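Local coordinates for protein thiol-activated cytolysin (Desulfobulbus propionicus, PDB 6NAL) that probably perforates target membranes as a pore-forming toxin of the cholesterol-dependent cytolysin family, oligomerising before it inserts, at residues 53-58 and 160-165; 156-161 and 353-358; 369-374 and 411-416. One frame throughout, in Å; residues are numbered along the deposited sequence.

Overall arrangement
Contacts 1 and 2 are two halves of one packing site, their centres 7 Å apart: helix 156-163 lies against neighbouring strands 44-59 and 349-372, and Leu161 packs in both contacts. The strands are themselves joined, with Tyr55 N 2.8 Å from Thr353 O in a probable hydrogen bond. A bound imidazole, probably from crystallisation, sits about 4 Å from the side chain of Lys162 and about 3 Å from that of Glu158 (nearest atoms). Contact 3 lies far off in the beta-sandwich domain, its centre 58 Å from that of contact 1 and 54 Å from that of contact 2. The long strand 349-372 nevertheless carries one segment each of contacts 2 and 3.

Contact 1: residues 53-58 and 160-165; sequences CSYEAD and MLKFGC
Helix-on-sheet packing joins the last turn of helix 156-163 to one face of strand 44-59. Tyr55 and Ala57 turn their CB atoms toward the helix, whereas that of Glu56 between them points away. The Tyr55 ring, its CG anti to the backbone N (chi1 -179°), reaches the helix as a flat plate, and Lys162 is laid across it. With its chain extended beyond CG, the lysine sets CG 3.6 Å from Tyr55 CE2 and then passes over the centre of the ring: Lys162 CE is 3.7 Å from the Tyr55 centroid and 7° off the normal, a CH-pi contact. The ammonium follows over the same face as a longer cation-pi partner, Lys162 NZ lying 4.9 Å from that centroid. Its stronger partners are Glu158, by a salt bridge, and Ser151 OG. In the cytolysin fold this helix follows a core-sheet strand and probably belongs to a bundle that refolds into membrane hairpins, so the packing is consistent with the form that has not yet inserted into a membrane. Leu161 approaches Tyr55 at its edge, CD2 standing 3.9 Å from Tyr55 CD2 and 3.5 Å from Tyr55 O. The other methyl, Leu161 CD1, comes within 3.7 Å of Ala57 O. Along the strand's edge opposite strand 349-372, Cys53 to Glu56 pair in parallel with a strand of the second subunit.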
ATOM      1  N   CYS A  53      -4.995  -2.443 -13.892  1.00 34.81           N
ATOM      2  CA  CYS A  53      -4.534  -1.149 -14.369  1.00 36.79           C
ATOM      3  C   CYS A  53      -4.670  -1.079 -15.874  1.00 35.25           C
ATOM      4  O   CYS A  53      -4.738  -2.099 -16.555  1.00 41.08           O
ATOM      5  CB  CYS A  53      -3.049  -0.862 -14.080  1.00 46.44           C
ATOM      6  SG  CYS A  53      -2.550  -1.163 -12.440  1.00 51.08           S
ATOM      7  N   SER A  54      -4.645   0.147 -16.387  1.00 34.85           N
ATOM      8  CA  SER A  54      -4.519   0.409 -17.803  1.00 34.82           C
ATOM      9  C   SER A  54      -3.426   1.455 -18.025  1.00 42.52           C
ATOM     10  O   SER A  54      -3.116   2.275 -17.163  1.00 40.37           O
ATOM     11  CB  SER A  54      -5.850   0.826 -18.393  1.00 32.33           C
ATOM     12  OG  SER A  54      -6.109   2.188 -18.242  1.00 46.05           O
ATOM     13  N   TYR A  55      -2.759   1.337 -19.144  1.00 34.32           N
ATOM     14  CA  TYR A  55      -1.675   2.223 -19.496  1.00 33.12           C
ATOM     15  C   TYR A  55      -2.109   2.902 -20.779  1.00 33.38           C
ATOM     16  O   TYR A  55      -2.592   2.233 -21.690  1.00 30.92           O
ATOM     17  CB  TYR A  55      -0.369   1.471 -19.689  1.00 33.58           C
ATOM     18  CG  TYR A  55       0.766   2.405 -20.044  1.00 30.96           C
ATOM     19  CD1 TYR A  55       1.367   3.207 -19.081  1.00 35.45           C
ATOM     20  CD2 TYR A  55       1.221   2.493 -21.341  1.00 29.74           C
ATOM     21  CE1 TYR A  55       2.388   4.081 -19.394  1.00 34.78           C
ATOM     22  CE2 TYR A  55       2.280   3.393 -21.698  1.00 38.45           C
ATOM     23  CZ  TYR A  55       2.841   4.170 -20.720  1.00 40.73           C
ATOM     24  OH  TYR A  55       3.853   5.032 -20.993  1.00 40.81           O
ATOM     25  N   GLU A  56      -1.911   4.208 -20.847  1.00 34.49           N
ATOM     26  CA  GLU A  56      -2.341   5.060 -21.935  1.00 37.23           C
ATOM     27  C   GLU A  56      -1.108   5.793 -22.416  1.00 35.22           C
ATOM     28  O   GLU A  56      -0.426   6.415 -21.587  1.00 30.48           O
ATOM     29  CB  GLU A  56      -3.334   6.064 -21.415  1.00 42.01           C
ATOM     30  CG  GLU A  56      -4.284   6.665 -22.359  1.00 54.89           C
ATOM     31  CD  GLU A  56      -5.692   6.771 -21.749  1.00 77.03           C
ATOM     32  OE1 GLU A  56      -6.466   7.607 -22.271  1.00 77.14           O
ATOM     33  OE2 GLU A  56      -6.050   6.006 -20.797  1.00 74.67           O
ATOM     34  N   ALA A  57      -0.879   5.788 -23.737  1.00 25.70           N
ATOM     35  CA  ALA A  57       0.236   6.521 -24.328  1.00 38.34           C
ATOM     36  C   ALA A  57       0.098   6.644 -25.844  1.00 39.33           C
ATOM     37  O   ALA A  57      -0.596   5.858 -26.492  1.00 39.51           O
ATOM     38  CB  ALA A  57       1.570   5.849 -23.999  1.00 29.71           C
ATOM     39  N   ASP A  58       0.772   7.638 -26.401  1.00 41.69           N
ATOM     40  CA  ASP A  58       0.882   7.737 -27.860  1.00 43.84           C
ATOM     41  C   ASP A  58       1.579   6.510 -28.432  1.00 33.46           C
ATOM     42  O   ASP A  58       2.652   6.130 -27.975  1.00 43.33           O
ATOM     43  CB  ASP A  58       1.651   8.995 -28.221  1.00 35.29           C
ATOM     44  CG  ASP A  58       0.879  10.251 -27.904  1.00 53.13           C
ATOM     45  OD1 ASP A  58      -0.390  10.199 -27.779  1.00 58.56           O
ATOM     46  OD2 ASP A  58       1.562  11.294 -27.767  1.00 59.89           O
HETATM   47  N   MSE A 160       4.081  -3.455 -26.938  1.00 45.90           N
HETATM   48  CA  MSE A 160       4.015  -2.629 -28.134  1.00 43.36           C
HETATM   49  C   MSE A 160       3.765  -1.205 -27.741  1.00 41.43           C
HETATM   50  O   MSE A 160       4.360  -0.305 -28.263  1.00 39.51           O
HETATM   51  CB  MSE A 160       2.940  -3.098 -29.084  1.00 53.40           C
HETATM   52  CG  MSE A 160       3.394  -4.242 -29.999  1.00 69.76           C
HETATM   53 SE   MSE A 160       1.804  -5.214 -30.652  0.71 92.23          SE
HETATM   54  CE  MSE A 160       0.838  -3.738 -31.426  1.00 64.16           C
ATOM     55  N   LEU A 161       2.901  -0.991 -26.761  1.00 36.46           N
ATOM     56  CA  LEU A 161       2.510   0.379 -26.444  1.00 43.24           C
ATOM     57  C   LEU A 161       3.588   1.169 -25.696  1.00 44.59           C
ATOM     58  O   LEU A 161       3.647   2.392 -25.799  1.00 44.01           O
ATOM     59  CB  LEU A 161       1.238   0.348 -25.613  1.00 31.82           C
ATOM     60  CG  LEU A 161       0.567   1.688 -25.461  1.00 35.17           C
ATOM     61  CD1 LEU A 161       0.248   2.305 -26.823  1.00 36.49           C
ATOM     62  CD2 LEU A 161      -0.726   1.520 -24.623  1.00 35.89           C
ATOM     63  N   LYS A 162       4.385   0.516 -24.872  1.00 42.60           N
ATOM     64  CA  LYS A 162       5.366   1.229 -24.084  1.00 37.29           C
ATOM     65  C   LYS A 162       6.648   1.442 -24.867  1.00 43.20           C
ATOM     66  O   LYS A 162       7.268   2.490 -24.744  1.00 53.27           O
ATOM     67  CB  LYS A 162       5.634   0.452 -22.808  1.00 41.57           C
ATOM     68  CG  LYS A 162       4.528   0.628 -21.784  1.00 45.87           C
ATOM     69  CD  LYS A 162       4.978   0.134 -20.403  1.00 42.28           C
ATOM     70  CE  LYS A 162       4.082   0.643 -19.277  1.00 40.83           C
ATOM     71  NZ  LYS A 162       4.522   0.037 -18.002  1.00 46.49           N
ATOM     72  N   PHE A 163       6.987   0.507 -25.744  1.00 41.89           N
ATOM     73  CA  PHE A 163       8.238   0.486 -26.476  1.00 51.69           C
ATOM     74  C   PHE A 163       8.130   0.785 -27.966  1.00 45.12           C
ATOM     75  O   PHE A 163       9.162   0.850 -28.630  1.00 54.09           O
ATOM     76  CB  PHE A 163       8.867  -0.897 -26.295  1.00 46.01           C
ATOM     77  CG  PHE A 163       9.206  -1.193 -24.875  1.00 37.97           C
ATOM     78  CD1 PHE A 163       8.294  -1.825 -24.045  1.00 45.91           C
ATOM     79  CD2 PHE A 163      10.433  -0.804 -24.351  1.00 39.53           C
ATOM     80  CE1 PHE A 163       8.598  -2.082 -22.722  1.00 43.08           C
ATOM     81  CE2 PHE A 163      10.757  -1.063 -23.018  1.00 40.93           C
ATOM     82  CZ  PHE A 163       9.832  -1.692 -22.196  1.00 39.06           C
ATOM     83  N   GLY A 164       6.935   0.928 -28.523  1.00 51.76           N
ATOM     84  CA  GLY A 164       6.811   1.290 -29.935  1.00 51.32           C
ATOM     85  C   GLY A 164       7.598   0.422 -30.895  1.00 58.59           C
ATOM     86  O   GLY A 164       8.123   0.923 -31.900  1.00 59.87           O
ATOM     87  N   CYS A 165       7.658  -0.876 -30.642  1.00 49.63           N
ATOM     88  CA  CYS A 165       8.523  -1.734 -31.431  1.00 59.24           C
ATOM     89  C   CYS A 165       7.708  -2.693 -32.298  1.00 61.94           C
ATOM     90  O   CYS A 165       6.473  -2.771 -32.213  1.00 59.25           O
ATOM     91  CB  CYS A 165       9.470  -2.508 -30.508  1.00 60.98           C
ATOM     92  SG  CYS A 165       8.587  -3.642 -29.406  1.00 66.34           S
TER

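Contact 2: residues 156-161 and 353-358; sequences ENELML and TEYVAE
Glu158 OE2 is held by one charged grip, a salt bridge to Lys162 NZ, one helical turn further on. Its twin OE1 takes a hydrogen bond from Tyr154 N, so the carboxylate is gripped twice and its rotation is largely fixed. The motif is a helix lying against a beta sheet: helix 156-161 passes over strand 353-358, with the axes of the two segments 8.3 Å apart at closest approach and their directions 125° apart. In the cytolysin architecture this strand belongs to the long sheet that runs on into the beta-sandwich domain, and the helix probably to one of the bundles that become membrane hairpins. The extended Glu158 chain, CG anti to the backbone N, carries the carboxylate over one face of the Tyr355 ring. The two planes are only 6° apart, and Glu158 OE2 lies 4.1 Å above the ring, offset toward the rim. An anion over an aromatic face would be a poor neighbour alone; the salt bridge to Lys162 probably offsets that cost. Tyr355 presents this face with its CG in the crowded position between N and carbonyl carbon (chi1 60°). At the start of the helix Asp155 OD1 accepts from Glu158 N. Thr353 meets the helix with both branches. Its hydroxyl OG1, bonded to Thr27 N, is 3.5 Å from Asn157 CB, while Asn157 ND2 is bonded to Thr27 OG1, so that one residue ties the two sides together. The methyl touches the helix, with Thr353 CG2 4.1 Å from Glu158 CA and 3.8 Å from Leu161 CD2.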
ATOM      1  N   GLU A 156       1.956  -8.927 -24.859  1.00 53.62           N
ATOM      2  CA  GLU A 156       2.478  -8.318 -26.077  1.00 61.24           C
ATOM      3  C   GLU A 156       1.955  -6.901 -26.258  1.00 49.57           C
ATOM      4  O   GLU A 156       2.620  -6.078 -26.895  1.00 42.13           O
ATOM      5  CB  GLU A 156       2.130  -9.173 -27.298  1.00 56.76           C
ATOM      6  CG  GLU A 156       2.851 -10.528 -27.379  1.00 60.48           C
ATOM      7  CD  GLU A 156       2.016 -11.684 -26.772  1.00 81.60           C
ATOM      8  OE1 GLU A 156       1.023 -11.391 -26.027  1.00 77.02           O
ATOM      9  OE2 GLU A 156       2.369 -12.877 -27.020  1.00 74.27           O
ATOM     10  N   ASN A 157       0.784  -6.579 -25.691  1.00 45.67           N
ATOM     11  CA  ASN A 157       0.201  -5.273 -25.992  1.00 46.11           C
ATOM     12  C   ASN A 157       0.779  -4.187 -25.111  1.00 41.49           C
ATOM     13  O   ASN A 157       0.860  -3.028 -25.526  1.00 35.44           O
ATOM     14  CB  ASN A 157      -1.317  -5.284 -25.842  1.00 43.36           C
ATOM     15  CG  ASN A 157      -2.017  -5.891 -27.058  1.00 55.70           C
ATOM     16  OD1 ASN A 157      -1.746  -5.535 -28.226  1.00 51.97           O
ATOM     17  ND2 ASN A 157      -2.908  -6.825 -26.787  1.00 41.73           N
ATOM     18  N   GLU A 158       1.138  -4.529 -23.882  1.00 41.83           N
ATOM     19  CA  GLU A 158       1.817  -3.556 -23.058  1.00 45.32           C
ATOM     20  C   GLU A 158       3.174  -3.280 -23.660  1.00 43.57           C
ATOM     21  O   GLU A 158       3.627  -2.139 -23.653  1.00 37.13           O
ATOM     22  CB  GLU A 158       1.966  -4.032 -21.601  1.00 40.77           C
ATOM     23  CG  GLU A 158       2.144  -2.830 -20.606  1.00 44.84           C
ATOM     24  CD  GLU A 158       2.726  -3.176 -19.221  1.00 43.97           C
ATOM     25  OE1 GLU A 158       2.705  -4.369 -18.823  1.00 38.89           O
ATOM     26  OE2 GLU A 158       3.221  -2.240 -18.522  1.00 44.38           O
ATOM     27  N   LEU A 159       3.807  -4.321 -24.214  1.00 41.55           N
ATOM     28  CA  LEU A 159       5.098  -4.183 -24.868  1.00 42.54           C
ATOM     29  C   LEU A 159       5.003  -3.219 -26.025  1.00 39.82           C
ATOM     30  O   LEU A 159       5.749  -2.240 -26.089  1.00 47.08           O
ATOM     31  CB  LEU A 159       5.596  -5.543 -25.369  1.00 45.58           C
ATOM     32  CG  LEU A 159       7.114  -5.680 -25.489  1.00 52.32           C
ATOM     33  CD1 LEU A 159       7.670  -7.066 -25.332  1.00 45.77           C
ATOM     34  CD2 LEU A 159       7.538  -5.176 -26.873  1.00 60.23           C
HETATM   35  N   MSE A 160       4.081  -3.455 -26.938  1.00 45.90           N
HETATM   36  CA  MSE A 160       4.015  -2.629 -28.134  1.00 43.36           C
HETATM   37  C   MSE A 160       3.765  -1.205 -27.741  1.00 41.43           C
HETATM   38  O   MSE A 160       4.360  -0.305 -28.263  1.00 39.51           O
HETATM   39  CB  MSE A 160       2.940  -3.098 -29.084  1.00 53.40           C
HETATM   40  CG  MSE A 160       3.394  -4.242 -29.999  1.00 69.76           C
HETATM   41 SE   MSE A 160       1.804  -5.214 -30.652  0.71 92.23          SE
HETATM   42  CE  MSE A 160       0.838  -3.738 -31.426  1.00 64.16           C
ATOM     43  N   LEU A 161       2.901  -0.991 -26.761  1.00 36.46           N
ATOM     44  CA  LEU A 161       2.510   0.379 -26.444  1.00 43.24           C
ATOM     45  C   LEU A 161       3.588   1.169 -25.696  1.00 44.59           C
ATOM     46  O   LEU A 161       3.647   2.392 -25.799  1.00 44.01           O
ATOM     47  CB  LEU A 161       1.238   0.348 -25.613  1.00 31.82           C
ATOM     48  CG  LEU A 161       0.567   1.688 -25.461  1.00 35.17           C
ATOM     49  CD1 LEU A 161       0.248   2.305 -26.823  1.00 36.49           C
ATOM     50  CD2 LEU A 161      -0.726   1.520 -24.623  1.00 35.89           C
ATOM     51  N   THR A 353      -4.221  -0.049 -22.958  1.00 32.66           N
ATOM     52  CA  THR A 353      -4.191  -1.493 -22.752  1.00 34.16           C
ATOM     53  C   THR A 353      -4.245  -1.757 -21.241  1.00 38.88           C
ATOM     54  O   THR A 353      -3.668  -1.006 -20.461  1.00 34.65           O
ATOM     55  CB  THR A 353      -2.937  -2.094 -23.395  1.00 36.65           C
ATOM     56  OG1 THR A 353      -2.988  -3.533 -23.333  1.00 41.50           O
ATOM     57  CG2 THR A 353      -1.694  -1.562 -22.677  1.00 30.64           C
ATOM     58  N   GLU A 354      -4.951  -2.806 -20.838  1.00 33.48           N
ATOM     59  CA  GLU A 354      -5.104  -3.148 -19.439  1.00 41.56           C
ATOM     60  C   GLU A 354      -4.173  -4.293 -19.090  1.00 40.93           C
ATOM     61  O   GLU A 354      -3.741  -5.061 -19.948  1.00 39.49           O
ATOM     62  CB  GLU A 354      -6.547  -3.510 -19.111  1.00 35.95           C
ATOM     63  CG  GLU A 354      -7.505  -2.385 -19.477  1.00 47.24           C
ATOM     64  CD  GLU A 354      -8.976  -2.746 -19.323  1.00 58.08           C
ATOM     65  OE1 GLU A 354      -9.275  -3.958 -19.235  1.00 56.82           O
ATOM     66  OE2 GLU A 354      -9.823  -1.813 -19.297  1.00 67.51           O
ATOM     67  N   TYR A 355      -3.821  -4.353 -17.818  1.00 38.88           N
ATOM     68  CA  TYR A 355      -2.935  -5.378 -17.318  1.00 35.20           C
ATOM     69  C   TYR A 355      -3.206  -5.560 -15.831  1.00 34.16           C
ATOM     70  O   TYR A 355      -3.844  -4.725 -15.185  1.00 34.12           O
ATOM     71  CB  TYR A 355      -1.475  -5.038 -17.595  1.00 36.58           C
ATOM     72  CG  TYR A 355      -0.957  -3.768 -16.985  1.00 39.76           C
ATOM     73  CD1 TYR A 355      -1.103  -2.555 -17.620  1.00 34.67           C
ATOM     74  CD2 TYR A 355      -0.233  -3.808 -15.815  1.00 41.90           C
ATOM     75  CE1 TYR A 355      -0.562  -1.381 -17.065  1.00 36.74           C
ATOM     76  CE2 TYR A 355       0.307  -2.672 -15.261  1.00 37.57           C
ATOM     77  CZ  TYR A 355       0.126  -1.454 -15.887  1.00 34.70           C
ATOM     78  OH  TYR A 355       0.645  -0.322 -15.309  1.00 52.20           O
ATOM     79  N   VAL A 356      -2.717  -6.677 -15.310  1.00 37.60           N
ATOM     80  CA  VAL A 356      -2.783  -7.001 -13.890  1.00 36.69           C
ATOM     81  C   VAL A 356      -1.415  -6.765 -13.249  1.00 35.65           C
ATOM     82  O   VAL A 356      -0.467  -7.513 -13.498  1.00 45.17           O
ATOM     83  CB  VAL A 356      -3.217  -8.453 -13.676  1.00 41.48           C
ATOM     84  CG1 VAL A 356      -3.329  -8.724 -12.211  1.00 45.70           C
ATOM     85  CG2 VAL A 356      -4.526  -8.712 -14.362  1.00 42.25           C
ATOM     86  N   ALA A 357      -1.288  -5.737 -12.414  1.00 36.40           N
ATOM     87  CA  ALA A 357      -0.028  -5.501 -11.707  1.00 46.18           C
ATOM     88  C   ALA A 357      -0.071  -6.350 -10.447  1.00 48.58           C
ATOM     89  O   ALA A 357      -1.062  -6.289  -9.705  1.00 45.93           O
ATOM     90  CB  ALA A 357       0.174  -4.028 -11.329  1.00 30.81           C
ATOM     91  N   GLU A 358       0.983  -7.141 -10.208  1.00 44.87           N
ATOM     92  CA  GLU A 358       1.095  -7.966  -9.002  1.00 51.41           C
ATOM     93  C   GLU A 358       2.155  -7.439  -8.041  1.00 41.70           C
ATOM     94  O   GLU A 358       3.319  -7.307  -8.408  1.00 48.39           O
ATOM     95  CB  GLU A 358       1.435  -9.404  -9.367  1.00 55.24           C
ATOM     96  CG  GLU A 358       0.521  -9.930 -10.435  1.00 65.28           C
ATOM     97  CD  GLU A 358       0.883 -11.344 -10.865  1.00 83.85           C
ATOM     98  OE1 GLU A 358      -0.052 -12.176 -11.061  1.00 79.22           O
ATOM     99  OE2 GLU A 358       2.108 -11.634 -10.907  1.00 77.45           O
TER

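Contact 3: residues 369-374 and 411-416; sequences RLEHSG and PFSTTI
Four backbone hydrogen bonds zip Leu370 to Thr414 and His372 to Phe412, each pair bonded both ways. The straightest is His372 N to Phe412 O, 3.0 Å long with 171° at the hydrogen; every donor lies in the plane of its carbonyl. Glu371-Ser413 lies between them and Arg369-Thr415 beyond, both non-hydrogen-bonded pairs, and there CA-H...O contacts add to the carbonyls' load, with Ser413 CA 3.2 Å from Leu370 O. On the face of Arg369 and Glu371, the arginine runs alongside Thr415 in the same direction, its CG 3.5 Å from Thr415 OG1. Glu371 OE2 is 3.9 Å from Ser413 OG. The other face is more apolar: Leu370 CD1 meets Ile416 CD1 at 4.0 Å, and His372 CB lies at the edge of the Phe412 ring, 4.1 Å from Phe412 CB. Both aromatic side chains set CG anti to the backbone N. Further out, His372 NE2 is bonded to Tyr376 O, and Trp401 packs on Leu370, Phe412, Thr414 and Ile416. Strand 454-462 pairs in parallel along the other edge of 369-372, so the antiparallel ladder is part of one sheet of the cytolysin beta sandwich, the domain that in relatives first binds the membrane.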
ATOM      1  N   ARG A 369      13.359 -11.666  22.871  1.00 46.54           N
ATOM      2  CA  ARG A 369      14.098 -12.271  23.978  1.00 49.71           C
ATOM      3  C   ARG A 369      13.775 -11.519  25.263  1.00 34.08           C
ATOM      4  O   ARG A 369      13.913 -10.296  25.323  1.00 40.79           O
ATOM      5  CB  ARG A 369      15.616 -12.250  23.743  1.00 52.31           C
ATOM      6  CG  ARG A 369      16.142 -13.164  22.644  1.00 59.20           C
ATOM      7  CD  ARG A 369      17.522 -13.705  22.986  1.00 79.28           C
ATOM      8  NE  ARG A 369      18.264 -14.151  21.802  1.00 85.59           N
ATOM      9  CZ  ARG A 369      19.402 -14.841  21.855  1.00 90.48           C
ATOM     10  NH1 ARG A 369      19.927 -15.171  23.035  1.00 97.84           N
ATOM     11  NH2 ARG A 369      20.015 -15.207  20.739  1.00 99.13           N
ATOM     12  N   LEU A 370      13.351 -12.239  26.284  1.00 40.36           N
ATOM     13  CA  LEU A 370      13.099 -11.668  27.612  1.00 39.50           C
ATOM     14  C   LEU A 370      14.184 -12.127  28.575  1.00 39.40           C
ATOM     15  O   LEU A 370      14.560 -13.292  28.544  1.00 42.75           O
ATOM     16  CB  LEU A 370      11.744 -12.106  28.141  1.00 34.44           C
ATOM     17  CG  LEU A 370      10.646 -11.845  27.106  1.00 37.97           C
ATOM     18  CD1 LEU A 370       9.375 -12.458  27.707  1.00 34.68           C
ATOM     19  CD2 LEU A 370      10.422 -10.361  26.766  1.00 36.51           C
ATOM     20  N   GLU A 371      14.744 -11.211  29.361  1.00 32.80           N
ATOM     21  CA  GLU A 371      15.792 -11.553  30.312  1.00 43.71           C
ATOM     22  C   GLU A 371      15.527 -10.812  31.603  1.00 34.36           C
ATOM     23  O   GLU A 371      15.243  -9.611  31.618  1.00 34.33           O
ATOM     24  CB  GLU A 371      17.179 -11.228  29.772  1.00 47.86           C
ATOM     25  CG  GLU A 371      17.253 -11.487  28.248  1.00 58.58           C
ATOM     26  CD  GLU A 371      18.667 -11.447  27.644  1.00 76.65           C
ATOM     27  OE1 GLU A 371      19.199 -10.331  27.440  1.00 80.98           O
ATOM     28  OE2 GLU A 371      19.222 -12.536  27.331  1.00 90.93           O
ATOM     29  N   HIS A 372      15.561 -11.574  32.664  1.00 38.22           N
ATOM     30  CA  HIS A 372      15.348 -11.089  34.008  1.00 37.84           C
ATOM     31  C   HIS A 372      16.578 -11.470  34.814  1.00 41.25           C
ATOM     32  O   HIS A 372      16.910 -12.657  34.927  1.00 41.09           O
ATOM     33  CB  HIS A 372      14.099 -11.723  34.573  1.00 39.13           C
ATOM     34  CG  HIS A 372      13.863 -11.462  36.022  1.00 39.06           C
ATOM     35  ND1 HIS A 372      14.318 -10.334  36.663  1.00 34.09           N
ATOM     36  CD2 HIS A 372      13.163 -12.168  36.943  1.00 39.72           C
ATOM     37  CE1 HIS A 372      13.899 -10.350  37.917  1.00 36.62           C
ATOM     38  NE2 HIS A 372      13.194 -11.453  38.113  1.00 40.05           N
ATOM     39  N   SER A 373      17.259 -10.479  35.346  1.00 39.38           N
ATOM     40  CA  SER A 373      18.369 -10.728  36.257  1.00 40.52           C
ATOM     41  C   SER A 373      18.174  -9.991  37.569  1.00 38.12           C
ATOM     42  O   SER A 373      19.083  -9.981  38.395  1.00 45.54           O
ATOM     43  CB  SER A 373      19.694 -10.283  35.643  1.00 37.55           C
ATOM     44  OG  SER A 373      19.645  -8.862  35.535  1.00 51.22           O
ATOM     45  N   GLY A 374      17.012  -9.382  37.790  1.00 35.45           N
ATOM     46  CA  GLY A 374      16.813  -8.593  38.988  1.00 34.92           C
ATOM     47  C   GLY A 374      16.557  -9.430  40.234  1.00 44.74           C
ATOM     48  O   GLY A 374      16.225 -10.609  40.172  1.00 49.02           O
ATOM     49  N   PRO A 411      17.827 -16.014  37.456  1.00 43.48           N
ATOM     50  CA  PRO A 411      18.066 -15.804  36.019  1.00 50.93           C
ATOM     51  C   PRO A 411      16.981 -16.512  35.228  1.00 56.61           C
ATOM     52  O   PRO A 411      16.749 -17.715  35.400  1.00 54.95           O
ATOM     53  CB  PRO A 411      19.451 -16.418  35.781  1.00 40.75           C
ATOM     54  CG  PRO A 411      19.518 -17.533  36.773  1.00 48.33           C
ATOM     55  CD  PRO A 411      18.716 -17.048  37.999  1.00 48.34           C
ATOM     56  N   PHE A 412      16.278 -15.735  34.409  1.00 47.81           N
ATOM     57  CA  PHE A 412      15.245 -16.218  33.514  1.00 40.33           C
ATOM     58  C   PHE A 412      15.516 -15.630  32.145  1.00 48.02           C
ATOM     59  O   PHE A 412      15.907 -14.468  32.036  1.00 48.69           O
ATOM     60  CB  PHE A 412      13.865 -15.797  33.935  1.00 38.59           C
ATOM     61  CG  PHE A 412      12.838 -16.039  32.888  1.00 50.62           C
ATOM     62  CD1 PHE A 412      12.472 -17.351  32.550  1.00 46.34           C
ATOM     63  CD2 PHE A 412      12.236 -14.981  32.231  1.00 53.88           C
ATOM     64  CE1 PHE A 412      11.533 -17.603  31.578  1.00 50.86           C
ATOM     65  CE2 PHE A 412      11.265 -15.222  31.253  1.00 54.50           C
ATOM     66  CZ  PHE A 412      10.920 -16.536  30.919  1.00 52.26           C
ATOM     67  N   SER A 413      15.265 -16.417  31.111  1.00 49.98           N
ATOM     68  CA  SER A 413      15.634 -16.045  29.756  1.00 51.45           C
ATOM     69  C   SER A 413      14.905 -16.942  28.759  1.00 49.75           C
ATOM     70  O   SER A 413      15.062 -18.164  28.789  1.00 53.83           O
ATOM     71  CB  SER A 413      17.141 -16.155  29.588  1.00 45.63           C
ATOM     72  OG  SER A 413      17.517 -15.912  28.241  1.00 64.96           O
ATOM     73  N   THR A 414      14.110 -16.357  27.875  1.00 48.43           N
ATOM     74  CA  THR A 414      13.403 -17.136  26.865  1.00 48.59           C
ATOM     75  C   THR A 414      13.327 -16.340  25.572  1.00 46.37           C
ATOM     76  O   THR A 414      13.597 -15.129  25.527  1.00 39.98           O
ATOM     77  CB  THR A 414      12.006 -17.587  27.372  1.00 57.38           C
ATOM     78  OG1 THR A 414      11.497 -18.618  26.516  1.00 74.46           O
ATOM     79  CG2 THR A 414      11.003 -16.438  27.500  1.00 49.98           C
ATOM     80  N   THR A 415      13.055 -17.069  24.498  1.00 49.41           N
ATOM     81  CA  THR A 415      12.917 -16.485  23.180  1.00 44.37           C
ATOM     82  C   THR A 415      11.503 -16.790  22.715  1.00 46.90           C
ATOM     83  O   THR A 415      11.082 -17.952  22.728  1.00 48.50           O
ATOM     84  CB  THR A 415      13.980 -17.036  22.231  1.00 46.66           C
ATOM     85  OG1 THR A 415      15.261 -16.508  22.597  1.00 56.91           O
ATOM     86  CG2 THR A 415      13.705 -16.598  20.809  1.00 58.54           C
ATOM     87  N   ILE A 416      10.762 -15.744  22.356  1.00 41.84           N
ATOM     88  CA  ILE A 416       9.449 -15.879  21.712  1.00 43.73           C
ATOM     89  C   ILE A 416       9.584 -15.733  20.193  1.00 37.21           C
ATOM     90  O   ILE A 416       9.749 -14.618  19.714  1.00 40.23           O
ATOM     91  CB  ILE A 416       8.475 -14.826  22.271  1.00 40.17           C
ATOM     92  CG1 ILE A 416       8.318 -14.992  23.782  1.00 40.97           C
ATOM     93  CG2 ILE A 416       7.088 -14.883  21.578  1.00 40.85           C
ATOM     94  CD1 ILE A 416       7.651 -13.855  24.390  1.00 34.74           C
TER